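Local coordinates for protein pectinesterase (Aspergillus niger, PDB 5C1E) that hydrolyses the methyl esters of pectin's polygalacturonate chain, releasing methanol and leaving free galacturonate carboxylates in the plant cell wall, at residues A[231-236]-A[258-263]. Residues are numbered along the deposited sequence; the frame is centred on the assembly and turned at random.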
ATOM      1  N   TYR A 231       7.656  -0.945 -13.083  1.00 15.74           N
ATOM      2  CA  TYR A 231       8.661  -1.183 -12.059  1.00 15.91           C
ATOM      3  C   TYR A 231       9.956  -0.561 -12.571  1.00 16.83           C
ATOM      4  O   TYR A 231      10.452  -0.941 -13.636  1.00 17.67           O
ATOM      5  CB  TYR A 231       8.894  -2.676 -11.827  1.00 15.85           C
ATOM      6  CG  TYR A 231       7.820  -3.431 -11.048  1.00 15.89           C
ATOM      7  CD1 TYR A 231       6.615  -3.778 -11.653  1.00 16.24           C
ATOM      8  CD2 TYR A 231       8.057  -3.898  -9.764  1.00 15.77           C
ATOM      9  CE1 TYR A 231       5.644  -4.505 -10.964  1.00 15.86           C
ATOM     10  CE2 TYR A 231       7.098  -4.629  -9.066  1.00 15.74           C
ATOM     11  CZ  TYR A 231       5.884  -4.919  -9.665  1.00 15.89           C
ATOM     12  OH  TYR A 231       4.916  -5.660  -8.997  1.00 15.63           O
ATOM     13  N   GLN A 232      10.474   0.413 -11.834  1.00 17.82           N
ATOM     14  CA  GLN A 232      11.637   1.179 -12.278  1.00 17.99           C
ATOM     15  C   GLN A 232      12.655   1.367 -11.160  1.00 17.77           C
ATOM     16  O   GLN A 232      12.294   1.520  -9.978  1.00 16.99           O
ATOM     17  CB  GLN A 232      11.198   2.545 -12.832  1.00 18.21           C
ATOM     18  CG  GLN A 232      10.350   3.365 -11.892  1.00 18.18           C
ATOM     19  CD  GLN A 232       9.863   4.669 -12.510  1.00 18.32           C
ATOM     20  OE1 GLN A 232       9.531   4.718 -13.682  1.00 18.83           O
ATOM     21  NE2 GLN A 232       9.764   5.702 -11.709  1.00 18.95           N
ATOM     22  N   ASN A 233      13.935   1.374 -11.531  1.00 18.59           N
ATOM     23  CA  ASN A 233      15.001   1.630 -10.570  1.00 19.03           C
ATOM     24  C   ASN A 233      14.924   0.738  -9.324  1.00 18.85           C
ATOM     25  O   ASN A 233      15.308   1.167  -8.231  1.00 18.20           O
ATOM     26  CB  ASN A 233      14.975   3.100 -10.137  1.00 20.02           C
ATOM     27  CG  ASN A 233      15.025   4.062 -11.303  1.00 21.44           C
ATOM     28  OD1 ASN A 233      15.860   3.926 -12.187  1.00 21.52           O
ATOM     29  ND2 ASN A 233      14.138   5.063 -11.295  1.00 22.98           N
ATOM     30  N   SER A 234      14.434  -0.493  -9.493  1.00 17.51           N
ATOM     31  CA  SER A 234      14.144  -1.368  -8.376  1.00 18.13           C
ATOM     32  C   SER A 234      14.946  -2.650  -8.414  1.00 17.88           C
ATOM     33  O   SER A 234      15.479  -3.043  -9.465  1.00 18.90           O
ATOM     34  CB  SER A 234      12.655  -1.737  -8.355  1.00 18.11           C
ATOM     35  OG  SER A 234      11.853  -0.614  -8.104  1.00 17.60           O
ATOM     36  N   VAL A 235      15.029  -3.291  -7.254  1.00 17.40           N
ATOM     37  CA  VAL A 235      15.662  -4.588  -7.108  1.00 17.69           C
ATOM     38  C   VAL A 235      14.613  -5.697  -7.118  1.00 17.53           C
ATOM     39  O   VAL A 235      13.694  -5.706  -6.290  1.00 17.96           O
ATOM     40  CB  VAL A 235      16.507  -4.683  -5.826  1.00 18.67           C
ATOM     41  CG1 VAL A 235      17.274  -6.002  -5.805  1.00 19.82           C
ATOM     42  CG2 VAL A 235      17.494  -3.524  -5.753  1.00 19.65           C
ATOM     43  N   LEU A 236      14.766  -6.624  -8.054  1.00 17.26           N
ATOM     44  CA  LEU A 236      13.852  -7.754  -8.219  1.00 18.35           C
ATOM     45  C   LEU A 236      14.610  -9.036  -7.933  1.00 19.14           C
ATOM     46  O   LEU A 236      15.574  -9.364  -8.654  1.00 19.81           O
ATOM     47  CB  LEU A 236      13.326  -7.794  -9.640  1.00 18.50           C
ATOM     48  CG  LEU A 236      12.579  -6.548 -10.140  1.00 18.78           C
ATOM     49  CD1 LEU A 236      12.235  -6.790 -11.597  1.00 19.36           C
ATOM     50  CD2 LEU A 236      11.334  -6.285  -9.310  1.00 19.01           C
ATOM     51  N   GLU A 258       9.160  -2.043 -17.579  1.00 16.87           N
ATOM     52  CA  GLU A 258      10.288  -2.057 -16.657  1.00 17.94           C
ATOM     53  C   GLU A 258      11.357  -1.073 -17.117  1.00 19.12           C
ATOM     54  O   GLU A 258      11.565  -0.895 -18.311  1.00 19.35           O
ATOM     55  CB  GLU A 258      10.881  -3.437 -16.580  1.00 17.77           C
ATOM     56  CG  GLU A 258      10.034  -4.436 -15.824  1.00 18.34           C
ATOM     57  CD  GLU A 258      10.632  -5.818 -15.935  1.00 18.39           C
ATOM     58  OE1 GLU A 258      11.431  -6.170 -15.042  1.00 18.87           O
ATOM     59  OE2 GLU A 258      10.340  -6.519 -16.931  1.00 18.37           O
ATOM     60  N   TYR A 259      12.028  -0.420 -16.175  1.00 20.82           N
ATOM     61  CA  TYR A 259      13.089   0.515 -16.534  1.00 22.27           C
ATOM     62  C   TYR A 259      14.184   0.526 -15.479  1.00 22.05           C
ATOM     63  O   TYR A 259      13.944   0.918 -14.339  1.00 20.81           O
ATOM     64  CB  TYR A 259      12.558   1.940 -16.729  1.00 24.11           C
ATOM     65  CG  TYR A 259      13.655   2.865 -17.207  1.00 27.31           C
ATOM     66  CD1 TYR A 259      14.014   2.905 -18.553  1.00 29.70           C
ATOM     67  CD2 TYR A 259      14.376   3.649 -16.311  1.00 29.75           C
ATOM     68  CE1 TYR A 259      15.042   3.716 -18.998  1.00 32.44           C
ATOM     69  CE2 TYR A 259      15.409   4.462 -16.747  1.00 32.40           C
ATOM     70  CZ  TYR A 259      15.736   4.487 -18.096  1.00 33.83           C
ATOM     71  OH  TYR A 259      16.752   5.294 -18.555  1.00 37.13           O
ATOM     72  N   ASN A 260      15.384   0.111 -15.880  1.00 22.30           N
ATOM     73  CA  ASN A 260      16.570   0.195 -15.025  1.00 22.07           C
ATOM     74  C   ASN A 260      16.432  -0.570 -13.698  1.00 21.43           C
ATOM     75  O   ASN A 260      16.797  -0.059 -12.643  1.00 21.84           O
ATOM     76  CB  ASN A 260      16.926   1.672 -14.744  1.00 23.55           C
ATOM     77  CG  ASN A 260      18.303   1.823 -14.106  1.00 25.61           C
ATOM     78  OD1 ASN A 260      19.250   1.156 -14.515  1.00 25.89           O
ATOM     79  ND2 ASN A 260      18.400   2.654 -13.067  1.00 27.46           N
ATOM     80  N   ASN A 261      15.919  -1.799 -13.753  1.00 20.20           N
ATOM     81  CA  ASN A 261      15.882  -2.649 -12.575  1.00 19.82           C
ATOM     82  C   ASN A 261      17.141  -3.511 -12.495  1.00 20.60           C
ATOM     83  O   ASN A 261      17.841  -3.723 -13.502  1.00 21.57           O
ATOM     84  CB  ASN A 261      14.647  -3.550 -12.597  1.00 18.73           C
ATOM     85  CG  ASN A 261      13.351  -2.761 -12.577  1.00 18.49           C
ATOM     86  OD1 ASN A 261      13.223  -1.766 -11.857  1.00 17.77           O
ATOM     87  ND2 ASN A 261      12.384  -3.204 -13.359  1.00 17.50           N
ATOM     88  N   SER A 262      17.402  -4.015 -11.300  1.00 19.83           N
ATOM     89  CA  SER A 262      18.522  -4.907 -11.058  1.00 21.13           C
ATOM     90  C   SER A 262      18.078  -6.145 -10.279  1.00 21.40           C
ATOM     91  O   SER A 262      16.911  -6.283  -9.940  1.00 19.81           O
ATOM     92  CB  SER A 262      19.603  -4.149 -10.301  1.00 21.86           C
ATOM     93  OG  SER A 262      19.213  -3.875  -8.960  1.00 21.47           O
ATOM     94  N   GLY A 263      19.021  -7.050 -10.014  1.00 21.80           N
ATOM     95  CA  GLY A 263      18.742  -8.262  -9.244  1.00 22.02           C
ATOM     96  C   GLY A 263      18.502  -9.491 -10.097  1.00 22.07           C
ATOM     97  O   GLY A 263      18.313  -9.412 -11.310  1.00 21.12           O
TER
HETATM   98  O   HOH W   1      18.426  -1.521  -8.813  1.00 35.94           O
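Asn261 spans the corner of residues 231-236 with its amide, gripping Tyr231 and Ser234 at once. Two equivalent turns of successive coils stack here, at the last turns of the right-handed parallel beta-helix of pectin methylesterases. With CG anti to its own carbonyl carbon (chi1 -62°), the Asn261 amide starts out beside the backbone N; Asn261 OD1 accepts from Ser234 N at 2.9 Å, the donor lying on a lone pair. From the other amide end, Asn261 ND2 gives a hydrogen bond to Tyr231 O at 3.0 Å, from above that carbonyl's plane. Tyr231 O therefore has two donors, since Tyr259 N also reaches it, as part of the parallel ladder that Asn233 N continues to Tyr259 O. Past the turn a single bridge joins the coils: Ser262 N bonds Ser234 O, and Leu236 N bonds Ser262 O. Leu236 lays CD1 3.6 Å from Glu258 OE1 and 4.0 Å from Asn261 ND2; the Glu258 carboxylate also forms a salt bridge with Arg271. On the outer side of the corner, the amide planes of Asn233 and Asn260 stand 76° apart. Asn260 ND2 donates to Asn233 OD1 over 3.0 Å, nearly straight at 170°.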